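Long-range contact in dihydroorotase (Agrobacterium tumefaciens, PDB 2OGJ), which is a zinc-dependent amidohydrolase-family enzyme that acts in vitro as an esterase, deacetylating acetyl-(R)-mandelate and, less efficiently, acetyl glycolate: residues Ala275-Ile288 against Leu311-Val325. Residues are numbered along the deposited sequence; the frame is centred on the assembly and turned at random.
Sequences AEAAIARGLLPFSI and LLSVDMPFENVVEAV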
loop_
_atom_site.group_PDB
_atom_site.type_symbol
_atom_site.label_atom_id
_atom_site.label_comp_id
_atom_site.label_asym_id
_atom_site.label_seq_id
_atom_site.Cartn_x
_atom_site.Cartn_y
_atom_site.Cartn_z
ATOM N N ALA A 275 -13.558 32.722 -15.216
ATOM C CA ALA A 275 -13.216 34.063 -14.742
ATOM C C ALA A 275 -14.227 35.129 -15.141
ATOM O O ALA A 275 -14.516 36.038 -14.364
ATOM C CB ALA A 275 -11.828 34.453 -15.246
ATOM N N GLU A 276 -14.750 35.023 -16.356
ATOM C CA GLU A 276 -15.716 35.997 -16.845
ATOM C C GLU A 276 -16.926 35.947 -15.943
ATOM O O GLU A 276 -17.320 36.941 -15.337
ATOM C CB GLU A 276 -16.139 35.670 -18.278
ATOM C CG GLU A 276 -16.497 36.894 -19.101
ATOM C CD GLU A 276 -17.248 36.560 -20.380
ATOM O OE1 GLU A 276 -16.806 35.652 -21.126
ATOM O OE2 GLU A 276 -18.283 37.215 -20.649
ATOM N N ALA A 277 -17.504 34.764 -15.847
ATOM C CA ALA A 277 -18.669 34.567 -15.010
ATOM C C ALA A 277 -18.421 35.007 -13.564
ATOM O O ALA A 277 -19.288 35.599 -12.920
ATOM C CB ALA A 277 -19.076 33.113 -15.056
ATOM N N ALA A 278 -17.232 34.723 -13.050
ATOM C CA ALA A 278 -16.904 35.090 -11.688
ATOM C C ALA A 278 -16.913 36.600 -11.498
ATOM O O ALA A 278 -17.548 37.123 -10.577
ATOM C CB ALA A 278 -15.546 34.526 -11.313
ATOM N N ILE A 279 -16.206 37.300 -12.381
ATOM C CA ILE A 279 -16.106 38.753 -12.297
ATOM C C ILE A 279 -17.437 39.467 -12.534
ATOM O O ILE A 279 -17.711 40.502 -11.917
ATOM C CB ILE A 279 -15.010 39.274 -13.261
ATOM C CG1 ILE A 279 -13.651 38.733 -12.806
ATOM C CG2 ILE A 279 -14.969 40.802 -13.267
ATOM C CD1 ILE A 279 -12.538 38.833 -13.847
ATOM N N ALA A 280 -18.269 38.917 -13.411
ATOM C CA ALA A 280 -19.578 39.525 -13.662
ATOM C C ALA A 280 -20.466 39.439 -12.409
ATOM O O ALA A 280 -21.378 40.242 -12.226
ATOM C CB ALA A 280 -20.265 38.835 -14.837
ATOM N N ARG A 281 -20.192 38.456 -11.552
ATOM C CA ARG A 281 -20.955 38.282 -10.319
ATOM C C ARG A 281 -20.253 38.942 -9.140
ATOM O O ARG A 281 -20.601 38.681 -7.981
ATOM C CB ARG A 281 -21.162 36.798 -9.997
ATOM C CG ARG A 281 -22.049 36.025 -10.973
ATOM C CD ARG A 281 -22.993 35.123 -10.177
ATOM N NE ARG A 281 -22.921 33.708 -10.539
ATOM C CZ ARG A 281 -23.255 32.720 -9.709
ATOM N NH1 ARG A 281 -23.675 33.000 -8.478
ATOM N NH2 ARG A 281 -23.173 31.454 -10.104
ATOM N N GLY A 282 -19.262 39.778 -9.438
ATOM C CA GLY A 282 -18.537 40.478 -8.392
ATOM C C GLY A 282 -17.404 39.714 -7.725
ATOM O O GLY A 282 -16.781 40.242 -6.798
ATOM N N LEU A 283 -17.146 38.398 -8.135
ATOM C CA LEU A 283 -16.035 37.682 -7.506
ATOM C C LEU A 283 -14.730 37.886 -8.261
ATOM O O LEU A 283 -14.523 37.359 -9.364
ATOM C CB LEU A 283 -16.326 36.178 -7.388
ATOM C CG LEU A 283 -15.312 35.375 -6.549
ATOM C CD1 LEU A 283 -15.147 36.011 -5.165
ATOM C CD2 LEU A 283 -15.777 33.912 -6.429
ATOM N N LEU A 284 -13.853 38.678 -7.658
ATOM C CA LEU A 284 -12.552 38.966 -8.238
ATOM C C LEU A 284 -11.460 38.131 -7.587
ATOM O O LEU A 284 -11.592 37.680 -6.438
ATOM C CB LEU A 284 -12.206 40.441 -8.041
ATOM C CG LEU A 284 -12.520 41.391 -9.183
ATOM C CD1 LEU A 284 -13.958 41.223 -9.631
ATOM C CD2 LEU A 284 -12.233 42.792 -8.717
ATOM N N PRO A 285 -10.376 37.881 -8.323
ATOM C CA PRO A 285 -9.331 37.097 -7.676
ATOM C C PRO A 285 -8.554 38.067 -6.781
ATOM O O PRO A 285 -8.425 39.249 -7.101
ATOM C CB PRO A 285 -8.519 36.565 -8.859
ATOM C CG PRO A 285 -8.682 37.629 -9.886
ATOM C CD PRO A 285 -10.154 37.971 -9.772
ATOM N N PHE A 286 -8.079 37.580 -5.644
ATOM C CA PHE A 286 -7.320 38.415 -4.715
ATOM C C PHE A 286 -5.957 38.782 -5.306
ATOM O O PHE A 286 -5.469 39.901 -5.142
ATOM C CB PHE A 286 -7.110 37.680 -3.389
ATOM C CG PHE A 286 -6.330 38.471 -2.381
ATOM C CD1 PHE A 286 -6.958 39.459 -1.617
ATOM C CD2 PHE A 286 -4.968 38.238 -2.194
ATOM C CE1 PHE A 286 -6.243 40.204 -0.677
ATOM C CE2 PHE A 286 -4.247 38.980 -1.259
ATOM C CZ PHE A 286 -4.893 39.966 -0.496
ATOM N N SER A 287 -5.346 37.820 -5.984
ATOM C CA SER A 287 -4.050 38.027 -6.601
ATOM C C SER A 287 -4.030 37.305 -7.930
ATOM O O SER A 287 -4.733 36.307 -8.115
ATOM C CB SER A 287 -2.916 37.491 -5.705
ATOM O OG SER A 287 -3.010 36.084 -5.512
ATOM N N ILE A 288 -3.240 37.843 -8.853
ATOM C CA ILE A 288 -3.063 37.274 -10.174
ATOM C C ILE A 288 -1.654 36.685 -10.225
ATOM O O ILE A 288 -0.676 37.385 -9.962
ATOM C CB ILE A 288 -3.198 38.365 -11.262
ATOM C CG1 ILE A 288 -4.571 39.019 -11.157
ATOM C CG2 ILE A 288 -2.955 37.769 -12.652
ATOM C CD1 ILE A 288 -4.836 40.021 -12.246
ATOM N N LEU A 311 -7.025 38.865 -17.409
ATOM C CA LEU A 311 -7.968 39.262 -16.374
ATOM C C LEU A 311 -8.590 40.592 -16.753
ATOM O O LEU A 311 -9.784 40.802 -16.576
ATOM C CB LEU A 311 -7.271 39.372 -15.018
ATOM C CG LEU A 311 -7.249 38.122 -14.132
ATOM C CD1 LEU A 311 -8.676 37.610 -13.958
ATOM C CD2 LEU A 311 -6.344 37.046 -14.737
ATOM N N LEU A 312 -7.774 41.491 -17.283
ATOM C CA LEU A 312 -8.259 42.798 -17.713
ATOM C C LEU A 312 -9.264 42.626 -18.844
ATOM O O LEU A 312 -10.177 43.427 -18.986
ATOM C CB LEU A 312 -7.105 43.671 -18.222
ATOM C CG LEU A 312 -7.475 45.126 -18.506
ATOM C CD1 LEU A 312 -7.610 45.853 -17.182
ATOM C CD2 LEU A 312 -6.405 45.790 -19.339
ATOM N N SER A 313 -9.076 41.582 -19.648
ATOM C CA SER A 313 -9.946 41.308 -20.782
ATOM C C SER A 313 -11.296 40.743 -20.371
ATOM O O SER A 313 -12.256 40.840 -21.125
ATOM C CB SER A 313 -9.266 40.338 -21.750
ATOM O OG SER A 313 -9.385 38.999 -21.302
ATOM N N VAL A 314 -11.380 40.127 -19.197
ATOM C CA VAL A 314 -12.665 39.596 -18.757
ATOM C C VAL A 314 -13.268 40.498 -17.697
ATOM O O VAL A 314 -13.919 40.052 -16.753
ATOM C CB VAL A 314 -12.572 38.144 -18.239
ATOM C CG1 VAL A 314 -12.388 37.184 -19.417
ATOM C CG2 VAL A 314 -11.437 38.014 -17.243
ATOM N N ASP A 315 -13.005 41.786 -17.878
ATOM C CA ASP A 315 -13.541 42.840 -17.046
ATOM C C ASP A 315 -13.090 43.030 -15.612
ATOM O O ASP A 315 -13.913 43.249 -14.728
ATOM C CB ASP A 315 -15.064 42.758 -17.072
ATOM C CG ASP A 315 -15.705 44.079 -17.417
ATOM O OD1 ASP A 315 -15.381 44.626 -18.492
ATOM O OD2 ASP A 315 -16.533 44.567 -16.619
HETATM N N MSE A 316 -11.797 42.956 -15.364
HETATM C CA MSE A 316 -11.315 43.205 -14.022
HETATM C C MSE A 316 -10.807 44.627 -14.182
HETATM O O MSE A 316 -9.894 44.883 -14.967
HETATM C CB MSE A 316 -10.169 42.252 -13.669
HETATM C CG MSE A 316 -9.880 42.106 -12.176
HETATM SE SE MSE A 316 -8.686 40.796 -11.762
HETATM C CE MSE A 316 -8.126 41.402 -10.183
ATOM N N PRO A 317 -11.414 45.582 -13.480
ATOM C CA PRO A 317 -10.932 46.957 -13.626
ATOM C C PRO A 317 -9.405 47.073 -13.509
ATOM O O PRO A 317 -8.771 46.382 -12.710
ATOM C CB PRO A 317 -11.665 47.697 -12.515
ATOM C CG PRO A 317 -12.011 46.604 -11.521
ATOM C CD PRO A 317 -12.405 45.470 -12.402
ATOM N N PHE A 318 -8.821 47.944 -14.323
ATOM C CA PHE A 318 -7.375 48.177 -14.329
ATOM C C PHE A 318 -6.747 48.273 -12.932
ATOM O O PHE A 318 -5.851 47.513 -12.583
ATOM C CB PHE A 318 -7.074 49.474 -15.084
ATOM C CG PHE A 318 -5.631 49.863 -15.073
ATOM C CD1 PHE A 318 -4.732 49.276 -15.955
ATOM C CD2 PHE A 318 -5.166 50.822 -14.182
ATOM C CE1 PHE A 318 -3.390 49.632 -15.955
ATOM C CE2 PHE A 318 -3.812 51.193 -14.170
ATOM C CZ PHE A 318 -2.927 50.598 -15.059
ATOM N N GLU A 319 -7.213 49.229 -12.143
ATOM C CA GLU A 319 -6.679 49.433 -10.805
ATOM C C GLU A 319 -6.647 48.179 -9.945
ATOM O O GLU A 319 -5.785 48.040 -9.081
ATOM C CB GLU A 319 -7.477 50.526 -10.096
ATOM C CG GLU A 319 -7.028 51.924 -10.456
ATOM C CD GLU A 319 -5.897 52.427 -9.566
ATOM O OE1 GLU A 319 -5.351 51.628 -8.765
ATOM O OE2 GLU A 319 -5.551 53.629 -9.671
ATOM N N ASN A 320 -7.567 47.250 -10.183
ATOM C CA ASN A 320 -7.627 46.048 -9.382
ATOM C C ASN A 320 -6.621 45.027 -9.871
ATOM O O ASN A 320 -6.111 44.249 -9.063
ATOM C CB ASN A 320 -9.057 45.521 -9.338
ATOM C CG ASN A 320 -9.999 46.533 -8.716
ATOM O OD1 ASN A 320 -9.658 47.187 -7.727
ATOM N ND2 ASN A 320 -11.187 46.672 -9.291
ATOM N N VAL A 321 -6.318 44.996 -11.153
ATOM C CA VAL A 321 -5.348 44.037 -11.676
ATOM C C VAL A 321 -3.955 44.399 -11.150
ATOM O O VAL A 321 -3.185 43.517 -10.756
ATOM C CB VAL A 321 -5.327 44.017 -13.246
ATOM C CG1 VAL A 321 -4.191 43.144 -13.734
ATOM C CG2 VAL A 321 -6.657 43.487 -13.804
ATOM N N VAL A 322 -3.640 45.693 -11.141
ATOM C CA VAL A 322 -2.346 46.187 -10.660
ATOM C C VAL A 322 -2.208 45.842 -9.181
ATOM O O VAL A 322 -1.140 45.474 -8.703
ATOM C CB VAL A 322 -2.224 47.750 -10.810
ATOM C CG1 VAL A 322 -0.908 48.247 -10.193
ATOM C CG2 VAL A 322 -2.311 48.153 -12.274
ATOM N N GLU A 323 -3.307 45.967 -8.461
ATOM C CA GLU A 323 -3.315 45.678 -7.039
ATOM C C GLU A 323 -3.177 44.180 -6.758
ATOM O O GLU A 323 -2.556 43.781 -5.770
ATOM C CB GLU A 323 -4.609 46.212 -6.447
ATOM C CG GLU A 323 -4.941 45.651 -5.102
ATOM C CD GLU A 323 -6.228 46.214 -4.563
ATOM O OE1 GLU A 323 -6.256 47.438 -4.295
ATOM O OE2 GLU A 323 -7.205 45.443 -4.423
ATOM N N ALA A 324 -3.760 43.360 -7.632
ATOM C CA ALA A 324 -3.715 41.905 -7.500
ATOM C C ALA A 324 -2.372 41.380 -7.999
ATOM O O ALA A 324 -2.220 40.204 -8.324
ATOM C CB ALA A 324 -4.831 41.292 -8.303
ATOM N N VAL A 325 -1.388 42.267 -8.046
ATOM C CA VAL A 325 -0.080 41.903 -8.544
ATOM C C VAL A 325 0.979 42.684 -7.766
ATOM O O VAL A 325 2.172 42.579 -8.019
ATOM C CB VAL A 325 -0.031 42.172 -10.073
ATOM C CG1 VAL A 325 0.696 43.447 -10.383
ATOM C CG2 VAL A 325 0.561 40.988 -10.785
#
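Ile288 drives its CD1 into the middle of the interface, where it meets Leu311 CG tip to tip and lies 3.5 Å from Val321 CG1, the Ile288 and Val321 side chains crossing at a slant. Ile288 CG1 stands anti to the carbonyl carbon (chi1 -59°), 3.7 Å from Ala324 CB, and the extended chain beyond it carries CD1 in between Leu311 and Val321. Next to it comes selenomethionine Met316, whose extended chain, with CG anti to the backbone N, carries SE to within 3.7 Å of Pro285 CG; CE packs on the same proline, and SE also touches Ile288 CD1. Leu284 CG lies at a slant against Met316 CG. Farther along, Ile279 lies roughly at right angles to Val314, its CD1 3.7 Å from Val314 CG2, and reaches Leu311 CD1 as well. Val314 closes this end against Ala275 CB and the aliphatic part of Glu276.

At the polar edge, Ile288 N donates to Ala324 O at 2.6 Å, a nearly straight bond (168° at the hydrogen). It ties the chain of Ile288 to the carbonyl where helix 318-323 gives out. Ser287 beside it turns its OG to Asp262 instead, and its backbone pairs with Leu261 and Ile263.

In the TIM-barrel fold, helix 272-280 ends in a Schellman motif at Gly282, and the chain then runs back along strand 260-262, bringing the Ser287 side chain about 7 Å from that of zinc ligand His77 and about 13 Å from a bound zinc ion. Helices 304-313 and 318-323 pack over this return, with strand 368-382 against Leu312 and Val321.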